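Local structure of tudor domain-containing protein 1 (Mus musculus, 4B9W) at residues Y27-F32 with A149-C154; E43-L48 with F100-N105; N62-K65 with G69-C72; V87-I90 with V96-H99. The protein helps silence transposable elements during spermatogenesis through the piRNA pathway, its Tudor domains binding Piwi proteins that are methylated on arginine residues. All blocks are in the same frame, centred on the assembly; numbering follows the deposited sequence.

Contacts 1 and 2 are buried, while contacts 3 and 4 run from interior to surface. Contact 1 lies in the staphylococcal-nuclease-like half of the extended Tudor domain and joins a beta turn to a helix through aromatic rings. Contact 2 sets the long helix 41-57 on a loop of the Tudor barrel, a leucine against an aspartate and a tyrosine; Tyr27 of contact 1 reaches Gly104 of this loop. Contacts 3 and 4, with centres about 10 Å apart, serve the same barrel sheet: one packs a phenylalanine from a loop onto strand 71-76, the other is a backbone-bonded hairpin with a row of charged side chains on one face, and Phe64 touches Val87 between them.

Contact 1: residues Y27-F32 with A149-C154; sequences YSPGEF and ARFQAC
Pro29 and Phe151 bring the backbones nearest, their CA atoms 6.7 Å apart, where the type I turn from Ser28 to Glu31 meets helix 145-155 at residues 149-154. The turn and helix belong to the staphylococcal-nuclease-like, OB-fold half of the extended Tudor domain. Proline suits the second position of the turn, which its ring-restricted phi favours, and an ST turn adds a bond of 2.9 Å from Gly30 N to Ser28 OG. The aromatic pair is edge-to-face: Phe151 drives its edge into the face of Phe32, with planes at 80° and centroids 4.9 Å apart. Its CZ stands 3.5 Å above the plane of the Phe32 ring, over the centre. Phe32 meets it because CG lies between the backbone N and carbonyl carbon (chi1 61°), turning the ring across the path of the helix side chain. Leu133 of strand 129-133 touches both rings. An alanine in place of Phe32 is likely to open a gap at the CE2-CZ edge of Phe151 and let its ring turn, the supporting face being gone. Pro29 lies alongside, CG 4.0 Å from Phe151 CD2. At the edge of the same Phe151 ring, CE2 approaches Ser28 O to 3.5 Å.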
loop_
_atom_site.group_PDB
_atom_site.type_symbol
_atom_site.label_atom_id
_atom_site.label_comp_id
_atom_site.label_asym_id
_atom_site.label_seq_id
_atom_site.Cartn_x
_atom_site.Cartn_y
_atom_site.Cartn_z
ATOM N N TYR A 27 12.116 -1.042 -2.117
ATOM C CA TYR A 27 11.454 -0.848 -0.845
ATOM C C TYR A 27 11.965 -1.825 0.186
ATOM O O TYR A 27 12.111 -1.452 1.345
ATOM C CB TYR A 27 9.943 -1.012 -0.987
ATOM C CG TYR A 27 9.283 -0.010 -1.870
ATOM C CD1 TYR A 27 8.884 1.222 -1.374
ATOM C CD2 TYR A 27 9.052 -0.284 -3.216
ATOM C CE1 TYR A 27 8.256 2.147 -2.188
ATOM C CE2 TYR A 27 8.436 0.638 -4.033
ATOM C CZ TYR A 27 8.035 1.847 -3.515
ATOM O OH TYR A 27 7.426 2.754 -4.340
ATOM N N SER A 28 12.215 -3.075 -0.235
ATOM C CA SER A 28 12.733 -4.155 0.637
ATOM C C SER A 28 13.205 -5.345 -0.187
ATOM O O SER A 28 13.064 -5.348 -1.399
ATOM C CB SER A 28 11.663 -4.653 1.645
ATOM O OG SER A 28 10.638 -5.414 1.034
ATOM N N PRO A 29 13.734 -6.387 0.474
ATOM C CA PRO A 29 13.948 -7.655 -0.221
ATOM C C PRO A 29 12.679 -8.348 -0.664
ATOM O O PRO A 29 12.765 -9.260 -1.487
ATOM C CB PRO A 29 14.675 -8.510 0.825
ATOM C CG PRO A 29 15.389 -7.528 1.666
ATOM C CD PRO A 29 14.412 -6.385 1.782
ATOM N N GLY A 30 11.523 -7.945 -0.129
ATOM C CA GLY A 30 10.246 -8.528 -0.499
ATOM C C GLY A 30 9.463 -7.698 -1.507
ATOM O O GLY A 30 8.358 -8.076 -1.934
ATOM N N GLU A 31 10.053 -6.571 -1.887
ATOM C CA GLU A 31 9.385 -5.603 -2.719
ATOM C C GLU A 31 10.371 -4.659 -3.403
ATOM O O GLU A 31 10.741 -3.607 -2.865
ATOM C CB GLU A 31 8.421 -4.816 -1.849
ATOM C CG GLU A 31 7.576 -3.808 -2.592
ATOM C CD GLU A 31 6.720 -2.980 -1.640
ATOM O OE1 GLU A 31 7.040 -2.874 -0.422
ATOM O OE2 GLU A 31 5.737 -2.412 -2.114
ATOM N N PHE A 32 10.761 -5.016 -4.609
ATOM C CA PHE A 32 11.582 -4.144 -5.397
ATOM C C PHE A 32 11.188 -4.282 -6.844
ATOM O O PHE A 32 10.542 -5.252 -7.228
ATOM C CB PHE A 32 13.078 -4.429 -5.192
ATOM C CG PHE A 32 13.506 -5.814 -5.592
ATOM C CD1 PHE A 32 13.273 -6.891 -4.766
ATOM C CD2 PHE A 32 14.156 -6.036 -6.820
ATOM C CE1 PHE A 32 13.667 -8.173 -5.136
ATOM C CE2 PHE A 32 14.551 -7.306 -7.192
ATOM C CZ PHE A 32 14.318 -8.374 -6.341
ATOM N N ALA A 149 19.013 -1.833 3.336
ATOM C CA ALA A 149 20.199 -1.092 2.894
ATOM C C ALA A 149 21.345 -2.025 2.444
ATOM O O ALA A 149 22.115 -1.704 1.506
ATOM C CB ALA A 149 20.658 -0.122 3.975
ATOM N N ARG A 150 21.462 -3.187 3.072
ATOM C CA ARG A 150 22.456 -4.147 2.615
ATOM C C ARG A 150 22.096 -4.647 1.211
ATOM O O ARG A 150 22.945 -4.684 0.328
ATOM C CB ARG A 150 22.633 -5.311 3.606
ATOM C CG ARG A 150 23.667 -6.352 3.169
ATOM C CD ARG A 150 24.962 -5.738 2.626
ATOM N NE ARG A 150 25.880 -5.281 3.674
ATOM C CZ ARG A 150 26.640 -4.173 3.635
ATOM N NH1 ARG A 150 26.617 -3.286 2.620
ATOM N NH2 ARG A 150 27.430 -3.921 4.654
ATOM N N PHE A 151 20.823 -4.999 1.012
ATOM C CA PHE A 151 20.303 -5.422 -0.281
ATOM C C PHE A 151 20.615 -4.370 -1.349
ATOM O O PHE A 151 21.152 -4.716 -2.392
ATOM C CB PHE A 151 18.777 -5.733 -0.155
ATOM C CG PHE A 151 18.096 -6.193 -1.434
ATOM C CD1 PHE A 151 18.734 -7.010 -2.362
ATOM C CD2 PHE A 151 16.761 -5.862 -1.658
ATOM C CE1 PHE A 151 18.075 -7.432 -3.510
ATOM C CE2 PHE A 151 16.103 -6.276 -2.802
ATOM C CZ PHE A 151 16.765 -7.073 -3.731
ATOM N N GLN A 152 20.289 -3.105 -1.062
ATOM C CA GLN A 152 20.511 -1.967 -1.962
ATOM C C GLN A 152 21.995 -1.845 -2.369
ATOM O O GLN A 152 22.315 -1.655 -3.548
ATOM C CB GLN A 152 20.003 -0.684 -1.274
ATOM C CG GLN A 152 20.422 0.633 -1.879
ATOM C CD GLN A 152 19.865 0.833 -3.256
ATOM O OE1 GLN A 152 18.819 0.269 -3.605
ATOM N NE2 GLN A 152 20.534 1.658 -4.049
ATOM N N ALA A 153 22.885 -1.997 -1.393
ATOM C CA ALA A 153 24.327 -1.981 -1.632
ATOM C C ALA A 153 24.781 -3.177 -2.512
ATOM O O ALA A 153 25.783 -3.070 -3.235
ATOM C CB ALA A 153 25.105 -1.923 -0.297
ATOM N N CYS A 154 24.034 -4.287 -2.492
ATOM C CA CYS A 154 24.287 -5.402 -3.454
ATOM C C CYS A 154 23.817 -5.151 -4.881
ATOM O O CYS A 154 24.239 -5.860 -5.774
ATOM C CB CYS A 154 23.598 -6.699 -3.029
ATOM S SG CYS A 154 24.107 -7.339 -1.437
#

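Contact 2: residues E43-L48 with F100-N105; sequences EKLDDL and FVDYGN
Leu45 and Asp102 lie alongside each other and point in opposite directions, the leucine reaching out from helix 41-57 to the loop after strand 96-100, the aspartate reaching back toward the helix. CG anti to the backbone N (chi1 179°) extends the leucine's fork toward the loop, and chi2 near 60° turns CD1 to Asp102 and CD2 to Tyr103. CD1 rests against the carboxylate, 3.5 Å from both Asp102 CG and OD2. CD2 comes obliquely to the tyrosine, 3.9 Å from Tyr103 OH, which has a weak hydrogen bond with Asn49 ND2. Leucine suits this place because its forked end can meet both side chains without competing for their polar bonds. The buried carboxylate is satisfied elsewhere: OD1 takes a salt bridge from Arg84 and the backbone N-H of Gln127, which probably stabilises its negative charge. Tyr83 meets the Tyr103 ring edge-to-face. The loop is tight: Phe100 O accepts from Gly104 N and Tyr103 N, and the positive phi of Gly104 calls for glycine. Phe100 and Tyr103 pack on the modified arginine side chain of the bound peptide and Asn105 OD1 hydrogen-bonds to it, which makes this loop part of the aromatic cage by which Tudor domains recognise methylated arginine.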
loop_
_atom_site.group_PDB
_atom_site.type_symbol
_atom_site.label_atom_id
_atom_site.label_comp_id
_atom_site.label_asym_id
_atom_site.label_seq_id
_atom_site.Cartn_x
_atom_site.Cartn_y
_atom_site.Cartn_z
ATOM N N GLU A 43 15.366 0.669 -24.605
ATOM C CA GLU A 43 15.315 1.584 -25.738
ATOM C C GLU A 43 13.870 1.951 -26.120
ATOM O O GLU A 43 13.569 3.119 -26.369
ATOM C CB GLU A 43 16.038 0.993 -26.941
ATOM C CG GLU A 43 15.992 1.953 -28.122
ATOM C CD GLU A 43 16.827 1.507 -29.291
ATOM O OE1 GLU A 43 17.293 0.347 -29.288
ATOM O OE2 GLU A 43 17.005 2.329 -30.220
ATOM N N LYS A 44 12.988 0.958 -26.187
ATOM C CA LYS A 44 11.574 1.230 -26.465
ATOM C C LYS A 44 10.954 2.134 -25.393
ATOM O O LYS A 44 10.137 3.008 -25.708
ATOM C CB LYS A 44 10.774 -0.075 -26.559
ATOM C CG LYS A 44 11.002 -0.862 -27.834
ATOM C CD LYS A 44 10.521 -2.299 -27.692
ATOM C CE LYS A 44 10.407 -3.001 -29.042
ATOM N NZ LYS A 44 10.219 -4.466 -28.812
ATOM N N LEU A 45 11.347 1.924 -24.128
ATOM C CA LEU A 45 10.864 2.760 -23.032
ATOM C C LEU A 45 11.375 4.209 -23.125
ATOM O O LEU A 45 10.604 5.140 -22.915
ATOM C CB LEU A 45 11.241 2.152 -21.685
ATOM C CG LEU A 45 10.806 2.934 -20.457
ATOM C CD1 LEU A 45 9.288 3.077 -20.422
ATOM C CD2 LEU A 45 11.368 2.218 -19.236
ATOM N N ASP A 46 12.659 4.402 -23.437
ATOM C CA ASP A 46 13.188 5.743 -23.798
ATOM C C ASP A 46 12.397 6.395 -24.933
ATOM O O ASP A 46 12.047 7.575 -24.872
ATOM C CB ASP A 46 14.650 5.658 -24.262
ATOM C CG ASP A 46 15.632 5.463 -23.126
ATOM O OD1 ASP A 46 15.327 5.846 -21.972
ATOM O OD2 ASP A 46 16.741 4.934 -23.397
ATOM N N ASP A 47 12.116 5.631 -25.980
ATOM C CA ASP A 47 11.392 6.191 -27.125
ATOM C C ASP A 47 9.960 6.618 -26.774
ATOM O O ASP A 47 9.502 7.685 -27.201
ATOM C CB ASP A 47 11.402 5.207 -28.293
ATOM C CG ASP A 47 12.795 5.045 -28.905
ATOM O OD1 ASP A 47 13.538 6.054 -28.990
ATOM O OD2 ASP A 47 13.147 3.912 -29.290
ATOM N N LEU A 48 9.269 5.790 -25.994
ATOM C CA LEU A 48 7.918 6.090 -25.534
ATOM C C LEU A 48 7.907 7.352 -24.681
ATOM O O LEU A 48 7.047 8.216 -24.847
ATOM C CB LEU A 48 7.343 4.910 -24.744
ATOM C CG LEU A 48 6.005 5.154 -24.030
ATOM C CD1 LEU A 48 4.931 5.551 -25.034
ATOM C CD2 LEU A 48 5.582 3.945 -23.218
ATOM N N PHE A 100 3.670 4.998 -10.893
ATOM C CA PHE A 100 4.432 5.079 -12.142
ATOM C C PHE A 100 4.782 3.670 -12.648
ATOM O O PHE A 100 5.652 3.009 -12.099
ATOM C CB PHE A 100 5.679 5.971 -11.932
ATOM C CG PHE A 100 5.340 7.427 -11.820
ATOM C CD1 PHE A 100 5.024 8.152 -12.955
ATOM C CD2 PHE A 100 5.311 8.072 -10.589
ATOM C CE1 PHE A 100 4.678 9.496 -12.875
ATOM C CE2 PHE A 100 4.969 9.409 -10.497
ATOM C CZ PHE A 100 4.657 10.125 -11.644
ATOM N N VAL A 101 4.074 3.220 -13.693
ATOM C CA VAL A 101 4.019 1.799 -14.085
ATOM C C VAL A 101 5.299 1.231 -14.701
ATOM O O VAL A 101 5.517 0.015 -14.694
ATOM C CB VAL A 101 2.853 1.515 -15.061
ATOM C CG1 VAL A 101 1.508 1.764 -14.397
ATOM C CG2 VAL A 101 2.969 2.340 -16.329
ATOM N N ASP A 102 6.144 2.101 -15.232
ATOM C CA ASP A 102 7.420 1.655 -15.785
ATOM C C ASP A 102 8.594 1.719 -14.798
ATOM O O ASP A 102 9.719 1.416 -15.193
ATOM C CB ASP A 102 7.746 2.475 -17.027
ATOM C CG ASP A 102 6.758 2.236 -18.150
ATOM O OD1 ASP A 102 6.561 1.063 -18.553
ATOM O OD2 ASP A 102 6.228 3.236 -18.660
ATOM N N TYR A 103 8.340 2.094 -13.533
ATOM C CA TYR A 103 9.430 2.258 -12.525
ATOM C C TYR A 103 9.082 1.693 -11.137
ATOM O O TYR A 103 9.948 1.150 -10.472
ATOM C CB TYR A 103 9.874 3.745 -12.419
ATOM C CG TYR A 103 10.324 4.307 -13.770
ATOM C CD1 TYR A 103 9.394 4.853 -14.650
ATOM C CD2 TYR A 103 11.658 4.250 -14.174
ATOM C CE1 TYR A 103 9.768 5.321 -15.895
ATOM C CE2 TYR A 103 12.056 4.743 -15.400
ATOM C CZ TYR A 103 11.091 5.265 -16.275
ATOM O OH TYR A 103 11.439 5.741 -17.527
ATOM N N GLY A 104 7.832 1.846 -10.701
ATOM C CA GLY A 104 7.351 1.213 -9.484
ATOM C C GLY A 104 7.170 2.133 -8.298
ATOM O O GLY A 104 6.733 1.680 -7.240
ATOM N N ASN A 105 7.507 3.412 -8.455
ATOM C CA ASN A 105 7.246 4.424 -7.421
ATOM C C ASN A 105 5.833 4.985 -7.497
ATOM O O ASN A 105 5.177 4.980 -8.568
ATOM C CB ASN A 105 8.260 5.568 -7.451
ATOM C CG ASN A 105 8.307 6.283 -8.785
ATOM O OD1 ASN A 105 8.467 5.651 -9.800
ATOM N ND2 ASN A 105 8.177 7.608 -8.775
#

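Contact 3: residues N62-K65 with G69-C72; sequences NGFK and GRPC
Phe64 holds its CG anti to the backbone N (chi1 175°), which extends the ring from the loop toward strand 71-76, where the strand backbone points Cys72 CB at it; the cysteine's chi1 of 53° sets only SG, beside the ring. The result is a CH-pi contact: Cys72 CB sits over one face, 3.9 Å from the centroid of the Phe64 ring and displaced toward the rim at CZ. The sulfur comes in more obliquely, Cys72 SG being 4.7 Å from the same centroid and 36° off the ring normal. A small, apolar side chain suits this spot, since it lets the ring settle close to the strand. Arg70 runs past in the opposite direction and uses its aliphatic part, its CD lying 3.6 Å from Phe64 CE1, while the guanidinium end leads on toward solvent. Phe64 CE1 also comes within 3.6 Å of Pro71 O. Beyond these segments the ring touches Val87, Leu114 and Ala116. A serine at Phe64 would probably open a gap over Cys72 and leave the methylene groups of Arg70 without their apolar partner. The loop thus packs an aromatic side chain against one side of the five-stranded antiparallel sheet, the curled, SH3-like barrel of the Tudor fold.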
loop_
_atom_site.group_PDB
_atom_site.type_symbol
_atom_site.label_atom_id
_atom_site.label_comp_id
_atom_site.label_asym_id
_atom_site.label_seq_id
_atom_site.Cartn_x
_atom_site.Cartn_y
_atom_site.Cartn_z
ATOM N N ASN A 62 -4.658 17.966 -21.423
ATOM C CA ASN A 62 -5.883 17.152 -21.468
ATOM C C ASN A 62 -6.776 17.256 -20.230
ATOM O O ASN A 62 -6.286 17.286 -19.095
ATOM C CB ASN A 62 -5.530 15.676 -21.668
ATOM C CG ASN A 62 -4.925 15.403 -23.023
ATOM O OD1 ASN A 62 -5.521 14.714 -23.858
ATOM N ND2 ASN A 62 -3.738 15.943 -23.255
ATOM N N GLY A 63 -8.090 17.296 -20.458
ATOM C CA GLY A 63 -9.057 17.066 -19.392
ATOM C C GLY A 63 -8.975 15.591 -19.027
ATOM O O GLY A 63 -9.331 14.732 -19.837
ATOM N N PHE A 64 -8.460 15.292 -17.834
ATOM C CA PHE A 64 -8.393 13.911 -17.360
ATOM C C PHE A 64 -9.350 13.691 -16.186
ATOM O O PHE A 64 -9.354 14.469 -15.243
ATOM C CB PHE A 64 -6.968 13.547 -16.943
ATOM C CG PHE A 64 -6.852 12.174 -16.339
ATOM C CD1 PHE A 64 -7.069 11.052 -17.106
ATOM C CD2 PHE A 64 -6.572 12.011 -14.997
ATOM C CE1 PHE A 64 -6.986 9.789 -16.554
ATOM C CE2 PHE A 64 -6.478 10.751 -14.440
ATOM C CZ PHE A 64 -6.690 9.638 -15.219
ATOM N N LYS A 65 -10.151 12.633 -16.260
ATOM C CA LYS A 65 -11.067 12.258 -15.188
ATOM C C LYS A 65 -10.483 11.065 -14.398
ATOM O O LYS A 65 -10.440 9.944 -14.896
ATOM C CB LYS A 65 -12.439 11.901 -15.756
ATOM C CG LYS A 65 -13.354 13.094 -16.021
ATOM C CD LYS A 65 -14.618 12.666 -16.765
ATOM C CE LYS A 65 -15.688 13.754 -16.735
ATOM N NZ LYS A 65 -15.175 15.074 -17.218
ATOM N N GLY A 69 -7.426 2.896 -10.669
ATOM C CA GLY A 69 -6.884 1.944 -11.608
ATOM C C GLY A 69 -6.890 2.425 -13.056
ATOM O O GLY A 69 -6.563 1.642 -13.928
ATOM N N ARG A 70 -7.247 3.685 -13.333
ATOM C CA ARG A 70 -7.232 4.217 -14.727
ATOM C C ARG A 70 -5.823 4.653 -15.189
ATOM O O ARG A 70 -5.086 5.313 -14.456
ATOM C CB ARG A 70 -8.189 5.419 -14.895
ATOM C CG ARG A 70 -8.361 5.880 -16.343
ATOM C CD ARG A 70 -9.307 7.069 -16.518
ATOM N NE ARG A 70 -10.643 6.846 -15.953
ATOM C CZ ARG A 70 -11.647 6.198 -16.549
ATOM N NH1 ARG A 70 -11.512 5.686 -17.777
ATOM N NH2 ARG A 70 -12.812 6.063 -15.913
ATOM N N PRO A 71 -5.466 4.334 -16.443
ATOM C CA PRO A 71 -4.168 4.786 -16.899
ATOM C C PRO A 71 -4.170 6.271 -17.244
ATOM O O PRO A 71 -5.203 6.829 -17.600
ATOM C CB PRO A 71 -3.904 3.923 -18.140
ATOM C CG PRO A 71 -5.000 2.913 -18.181
ATOM C CD PRO A 71 -6.146 3.528 -17.470
ATOM N N CYS A 72 -3.016 6.895 -17.084
ATOM C CA CYS A 72 -2.811 8.295 -17.438
ATOM C C CYS A 72 -1.324 8.549 -17.655
ATOM O O CYS A 72 -0.506 7.609 -17.601
ATOM C CB CYS A 72 -3.346 9.208 -16.338
ATOM S SG CYS A 72 -2.705 8.841 -14.682
#

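Contact 4: residues V87-I90 with V96-H99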
loop_
_atom_site.group_PDB
_atom_site.type_symbol
_atom_site.label_atom_id
_atom_site.label_comp_id
_atom_site.label_asym_id
_atom_site.label_seq_id
_atom_site.Cartn_x
_atom_site.Cartn_y
_atom_site.Cartn_z
ATOM N N VAL A 87 -3.834 5.510 -11.705
ATOM C CA VAL A 87 -4.406 6.122 -10.515
ATOM C C VAL A 87 -4.496 5.070 -9.392
ATOM O O VAL A 87 -5.156 4.030 -9.531
ATOM C CB VAL A 87 -5.780 6.748 -10.832
ATOM C CG1 VAL A 87 -6.466 7.265 -9.572
ATOM C CG2 VAL A 87 -5.617 7.863 -11.858
ATOM N N LYS A 88 -3.825 5.342 -8.280
ATOM C CA LYS A 88 -3.816 4.432 -7.152
ATOM C C LYS A 88 -4.757 4.928 -6.048
ATOM O O LYS A 88 -5.534 4.145 -5.496
ATOM C CB LYS A 88 -2.390 4.248 -6.632
ATOM C CG LYS A 88 -2.267 3.121 -5.614
ATOM C CD LYS A 88 -0.980 2.341 -5.791
ATOM C CE LYS A 88 -1.177 0.840 -5.623
ATOM N NZ LYS A 88 -0.725 0.393 -4.281
ATOM N N GLU A 89 -4.713 6.227 -5.758
ATOM C CA GLU A 89 -5.576 6.813 -4.732
ATOM C C GLU A 89 -6.104 8.193 -5.106
ATOM O O GLU A 89 -5.421 8.949 -5.787
ATOM C CB GLU A 89 -4.811 6.934 -3.415
ATOM C CG GLU A 89 -3.980 5.713 -3.057
ATOM C CD GLU A 89 -3.512 5.733 -1.630
ATOM O OE1 GLU A 89 -3.816 6.695 -0.909
ATOM O OE2 GLU A 89 -2.864 4.770 -1.216
ATOM N N ILE A 90 -7.315 8.509 -4.642
ATOM C CA ILE A 90 -7.857 9.876 -4.704
ATOM C C ILE A 90 -8.083 10.380 -3.281
ATOM O O ILE A 90 -8.840 9.779 -2.481
ATOM C CB ILE A 90 -9.168 9.972 -5.507
ATOM C CG1 ILE A 90 -8.958 9.426 -6.923
ATOM C CG2 ILE A 90 -9.650 11.417 -5.609
ATOM C CD1 ILE A 90 -10.235 9.252 -7.707
ATOM N N VAL A 96 -4.230 13.291 -6.188
ATOM C CA VAL A 96 -4.330 11.914 -6.657
ATOM C C VAL A 96 -2.943 11.260 -6.481
ATOM O O VAL A 96 -1.920 11.867 -6.844
ATOM C CB VAL A 96 -4.764 11.879 -8.157
ATOM C CG1 VAL A 96 -4.838 10.459 -8.678
ATOM C CG2 VAL A 96 -6.114 12.569 -8.379
ATOM N N LYS A 97 -2.890 10.055 -5.905
ATOM C CA LYS A 97 -1.644 9.275 -5.925
ATOM C C LYS A 97 -1.602 8.384 -7.125
ATOM O O LYS A 97 -2.565 7.678 -7.433
ATOM C CB LYS A 97 -1.452 8.424 -4.679
ATOM C CG LYS A 97 -1.231 9.271 -3.459
ATOM C CD LYS A 97 -0.636 8.486 -2.336
ATOM C CE LYS A 97 -0.436 9.405 -1.158
ATOM N NZ LYS A 97 -0.157 8.610 0.059
ATOM N N VAL A 98 -0.456 8.399 -7.783
ATOM C CA VAL A 98 -0.271 7.659 -9.002
ATOM C C VAL A 98 0.891 6.686 -8.865
ATOM O O VAL A 98 1.897 7.016 -8.235
ATOM C CB VAL A 98 -0.030 8.606 -10.188
ATOM C CG1 VAL A 98 -1.297 9.392 -10.457
ATOM C CG2 VAL A 98 1.173 9.523 -9.918
ATOM N N HIS A 99 0.701 5.495 -9.430
ATOM C CA HIS A 99 1.724 4.476 -9.575
ATOM C C HIS A 99 2.399 4.610 -10.901
ATOM O O HIS A 99 1.788 4.386 -11.946
ATOM C CB HIS A 99 1.100 3.087 -9.485
ATOM C CG HIS A 99 2.113 1.985 -9.548
ATOM N ND1 HIS A 99 2.697 1.476 -8.436
ATOM C CD2 HIS A 99 2.697 1.352 -10.631
ATOM C CE1 HIS A 99 3.590 0.527 -8.813
ATOM N NE2 HIS A 99 3.581 0.465 -10.162
HETATM O O HOH W 1 -0.768 5.705 0.509
#
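Of two flat groups here, the Lys97 peptide carbonyl takes two of the three direct hydrogen bonds, and the Glu89 carboxylate is joined to Lys97 through water. At the carbonyl, two N-H donors arrive somewhat off its plane, Lys88 N tilted by 17° and Glu89 N by 24°. At the carboxylate, the lysine chain runs alongside, with Lys97 CD 3.9 Å from Glu89 OE1. The segments form an antiparallel beta hairpin of the Tudor barrel, interrupted by a classic bulge: Lys88 and Glu89 both face Lys97, whose O accepts from Lys88 N at 2.8 Å and from Glu89 N at 3.1 Å. The return bond, Lys97 N to Glu89 O, is 2.8 Å. The extra residue shifts the register by one, so that Val87 pairs with Val98 but Glu89 with Lys97 and Ile90 with Val96.

On one face Val87, Val96 and Val98 suit the barrel interior, Val87 CG1 meeting Val96 CG1 at 3.7 Å, with Ile90 at the margin. On the other, Glu89 and Lys97 both hold CG anti to the carbonyl carbon (chi1 -67° in Lys97) and run on extended, which keeps them side by side. Beyond the hairpin, Glu89 OE2 forms a salt bridge with a basic side chain of the bound peptide. One water links the pair, donating to Glu89 OE2 at 2.9 Å and accepting from Lys97 NZ at 3.0 Å.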